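Local coordinates for protein ribulose-bisphosphate carboxylase (Alicyclobacillus acidocaldarius subsp. acidocaldarius, PDB 4NAS) that belongs to the RuBisCO large-chain family, pairing an N-terminal alpha/beta domain with a TIM-barrel catalytic domain that binds calcium, at residues B[14-19]-B[75-80]. Numbering follows the deposited sequence.
Sequences VATYRL and VAEIDI
Ala-15, Tyr-17 and Leu-19 pair with Ile-80, Ile-78 and Ala-76 as the hydrogen-bonded positions of an antiparallel ladder. Six backbone bonds result, among them Tyr-17 N to Ile-78 O at 2.9 Å, and the carbonyl oxygens also receive CA-H contacts, as from Glu-77 CA to Tyr-17 O at 3.0 Å.

Polar chemistry gathers on the face of Thr-16, Arg-18, Glu-77 and Asp-79. The Thr-16 and Asp-79 side chains run alongside each other in the same direction; with OG1 anti to its carbonyl carbon (chi1 -60°), Thr-16 OG1 donates to Asp-79 OD1 at 2.7 Å, approaching from above the carboxylate plane. Arg-64 on strand 59-68 forms salt bridges with both Glu-77 and Asp-79. The Arg-18 guanidinium receives Val-75 CG1 over one face, away from its centre and 3.8 Å from CZ, while its NH1 is salt-bridged to Glu-107.

Apolar contacts occupy the other face. Leu-19 CD2 meets Ile-78 CD1 at 3.5 Å, and Ile-80 CG1 reaches the Tyr-17 ring edge near its plane, 4.1 Å from CE2. Helix 26-36 packs against Leu-19, Ala-76, Ile-78 and Ile-80, and the hydroxyl of the buried Tyr-17 is hydrogen-bonded to Val-98 O.

This two-faced chemistry implies an amphipathic strand pair in the N-terminal domain, apolar beneath its helix and held on the other face by a hydroxyl-carboxylate bond and by salt bridges to residues outside the pair.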
ATOM      1  N   VAL B  14       1.517  -4.828  20.332  1.00 27.49           N
ATOM      2  CA  VAL B  14       0.850  -3.691  20.958  1.00 27.12           C
ATOM      3  C   VAL B  14       0.978  -2.466  20.054  1.00 24.06           C
ATOM      4  O   VAL B  14       2.087  -1.951  19.810  1.00 21.62           O
ATOM      5  CB  VAL B  14       1.405  -3.383  22.362  1.00 24.23           C
ATOM      6  CG1 VAL B  14       0.630  -2.247  22.987  1.00 23.99           C
ATOM      7  CG2 VAL B  14       1.320  -4.639  23.249  1.00 26.98           C
ATOM      8  N   ALA B  15      -0.163  -2.023  19.545  1.00 21.62           N
ATOM      9  CA  ALA B  15      -0.227  -0.851  18.690  1.00 23.84           C
ATOM     10  C   ALA B  15      -0.720   0.368  19.466  1.00 25.65           C
ATOM     11  O   ALA B  15      -1.641   0.272  20.271  1.00 22.10           O
ATOM     12  CB  ALA B  15      -1.135  -1.121  17.502  1.00 18.74           C
ATOM     13  N   THR B  16      -0.083   1.506  19.212  1.00 16.71           N
ATOM     14  CA  THR B  16      -0.474   2.785  19.771  1.00 17.49           C
ATOM     15  C   THR B  16      -1.054   3.625  18.661  1.00 27.81           C
ATOM     16  O   THR B  16      -0.389   3.822  17.633  1.00 16.85           O
ATOM     17  CB  THR B  16       0.742   3.534  20.326  1.00 21.08           C
ATOM     18  OG1 THR B  16       1.352   2.761  21.360  1.00 22.93           O
ATOM     19  CG2 THR B  16       0.336   4.901  20.886  1.00 23.73           C
ATOM     20  N   TYR B  17      -2.287   4.100  18.867  1.00 26.57           N
ATOM     21  CA  TYR B  17      -2.977   4.974  17.916  1.00 23.41           C
ATOM     22  C   TYR B  17      -3.142   6.366  18.499  1.00 26.54           C
ATOM     23  O   TYR B  17      -3.353   6.512  19.698  1.00 30.79           O
ATOM     24  CB  TYR B  17      -4.374   4.426  17.572  1.00 23.04           C
ATOM     25  CG  TYR B  17      -4.336   2.999  17.115  1.00 22.04           C
ATOM     26  CD1 TYR B  17      -4.123   2.684  15.763  1.00 16.64           C
ATOM     27  CD2 TYR B  17      -4.477   1.962  18.022  1.00 26.68           C
ATOM     28  CE1 TYR B  17      -4.066   1.376  15.349  1.00 19.40           C
ATOM     29  CE2 TYR B  17      -4.429   0.643  17.615  1.00 21.23           C
ATOM     30  CZ  TYR B  17      -4.225   0.353  16.288  1.00 19.29           C
ATOM     31  OH  TYR B  17      -4.183  -0.957  15.875  1.00 17.21           O
ATOM     32  N   ARG B  18      -3.014   7.374  17.644  1.00 21.78           N
ATOM     33  CA  ARG B  18      -3.381   8.746  17.981  1.00 25.60           C
ATOM     34  C   ARG B  18      -4.699   9.025  17.272  1.00 27.98           C
ATOM     35  O   ARG B  18      -4.798   8.850  16.050  1.00 24.06           O
ATOM     36  CB  ARG B  18      -2.333   9.737  17.438  1.00 21.69           C
ATOM     37  CG  ARG B  18      -2.694  11.218  17.702  1.00 29.39           C
ATOM     38  CD  ARG B  18      -2.055  12.159  16.672  1.00 37.51           C
ATOM     39  NE  ARG B  18      -2.318  13.573  16.957  1.00 46.35           N
ATOM     40  CZ  ARG B  18      -3.354  14.269  16.483  1.00 48.20           C
ATOM     41  NH1 ARG B  18      -4.255  13.696  15.697  1.00 48.12           N
ATOM     42  NH2 ARG B  18      -3.491  15.548  16.800  1.00 51.25           N
ATOM     43  N   LEU B  19      -5.702   9.483  18.008  1.00 21.75           N
ATOM     44  CA  LEU B  19      -7.021   9.713  17.411  1.00 24.30           C
ATOM     45  C   LEU B  19      -7.765  10.861  18.084  1.00 27.00           C
ATOM     46  O   LEU B  19      -7.457  11.232  19.226  1.00 26.84           O
ATOM     47  CB  LEU B  19      -7.866   8.440  17.466  1.00 31.09           C
ATOM     48  CG  LEU B  19      -8.047   7.753  18.831  1.00 37.16           C
ATOM     49  CD1 LEU B  19      -9.204   8.327  19.628  1.00 35.94           C
ATOM     50  CD2 LEU B  19      -8.223   6.251  18.679  1.00 43.11           C
ATOM     51  N   VAL B  75      -7.938  14.719  21.925  1.00 29.13           N
ATOM     52  CA  VAL B  75      -6.958  13.930  21.187  1.00 30.63           C
ATOM     53  C   VAL B  75      -6.356  12.972  22.190  1.00 31.59           C
ATOM     54  O   VAL B  75      -5.939  13.371  23.274  1.00 33.26           O
ATOM     55  CB  VAL B  75      -5.875  14.772  20.507  1.00 27.01           C
ATOM     56  CG1 VAL B  75      -4.769  13.872  19.954  1.00 32.09           C
ATOM     57  CG2 VAL B  75      -6.485  15.587  19.385  1.00 33.66           C
ATOM     58  N   ALA B  76      -6.355  11.694  21.843  1.00 27.75           N
ATOM     59  CA  ALA B  76      -5.901  10.681  22.769  1.00 27.51           C
ATOM     60  C   ALA B  76      -5.036   9.637  22.093  1.00 29.04           C
ATOM     61  O   ALA B  76      -5.051   9.485  20.858  1.00 27.03           O
ATOM     62  CB  ALA B  76      -7.094  10.019  23.451  1.00 28.18           C
ATOM     63  N   GLU B  77      -4.260   8.937  22.912  1.00 23.19           N
ATOM     64  CA  GLU B  77      -3.562   7.744  22.473  1.00 21.27           C
ATOM     65  C   GLU B  77      -4.227   6.545  23.121  1.00 33.25           C
ATOM     66  O   GLU B  77      -4.628   6.591  24.286  1.00 33.09           O
ATOM     67  CB  GLU B  77      -2.087   7.787  22.862  1.00 29.10           C
ATOM     68  CG  GLU B  77      -1.252   8.660  21.934  1.00 34.75           C
ATOM     69  CD  GLU B  77       0.221   8.605  22.257  1.00 35.20           C
ATOM     70  OE1 GLU B  77       0.600   7.860  23.186  1.00 39.84           O
ATOM     71  OE2 GLU B  77       0.998   9.311  21.580  1.00 33.56           O
ATOM     72  N   ILE B  78      -4.367   5.478  22.352  1.00 27.77           N
ATOM     73  CA  ILE B  78      -4.917   4.242  22.869  1.00 24.02           C
ATOM     74  C   ILE B  78      -3.920   3.170  22.500  1.00 28.50           C
ATOM     75  O   ILE B  78      -3.384   3.205  21.394  1.00 26.31           O
ATOM     76  CB  ILE B  78      -6.259   3.948  22.209  1.00 29.11           C
ATOM     77  CG1 ILE B  78      -7.296   4.971  22.668  1.00 33.40           C
ATOM     78  CG2 ILE B  78      -6.722   2.545  22.530  1.00 34.04           C
ATOM     79  CD1 ILE B  78      -8.582   4.896  21.905  1.00 39.25           C
ATOM     80  N   ASP B  79      -3.639   2.254  23.428  1.00 23.67           N
ATOM     81  CA  ASP B  79      -2.787   1.098  23.138  1.00 23.84           C
ATOM     82  C   ASP B  79      -3.661  -0.156  23.110  1.00 24.90           C
ATOM     83  O   ASP B  79      -4.409  -0.399  24.059  1.00 24.66           O
ATOM     84  CB  ASP B  79      -1.708   0.912  24.224  1.00 29.06           C
ATOM     85  CG  ASP B  79      -0.747   2.096  24.340  1.00 27.10           C
ATOM     86  OD1 ASP B  79      -0.501   2.805  23.348  1.00 27.51           O
ATOM     87  OD2 ASP B  79      -0.213   2.296  25.453  1.00 31.80           O
ATOM     88  N   ILE B  80      -3.580  -0.941  22.035  1.00 23.03           N
ATOM     89  CA  ILE B  80      -4.339  -2.196  21.930  1.00 25.59           C
ATOM     90  C   ILE B  80      -3.382  -3.389  21.743  1.00 24.78           C
ATOM     91  O   ILE B  80      -2.447  -3.316  20.930  1.00 23.13           O
ATOM     92  CB  ILE B  80      -5.341  -2.170  20.746  1.00 23.49           C
ATOM     93  CG1 ILE B  80      -6.299  -0.976  20.847  1.00 24.84           C
ATOM     94  CG2 ILE B  80      -6.126  -3.475  20.665  1.00 23.65           C
ATOM     95  CD1 ILE B  80      -7.169  -0.977  22.116  1.00 27.38           C
TER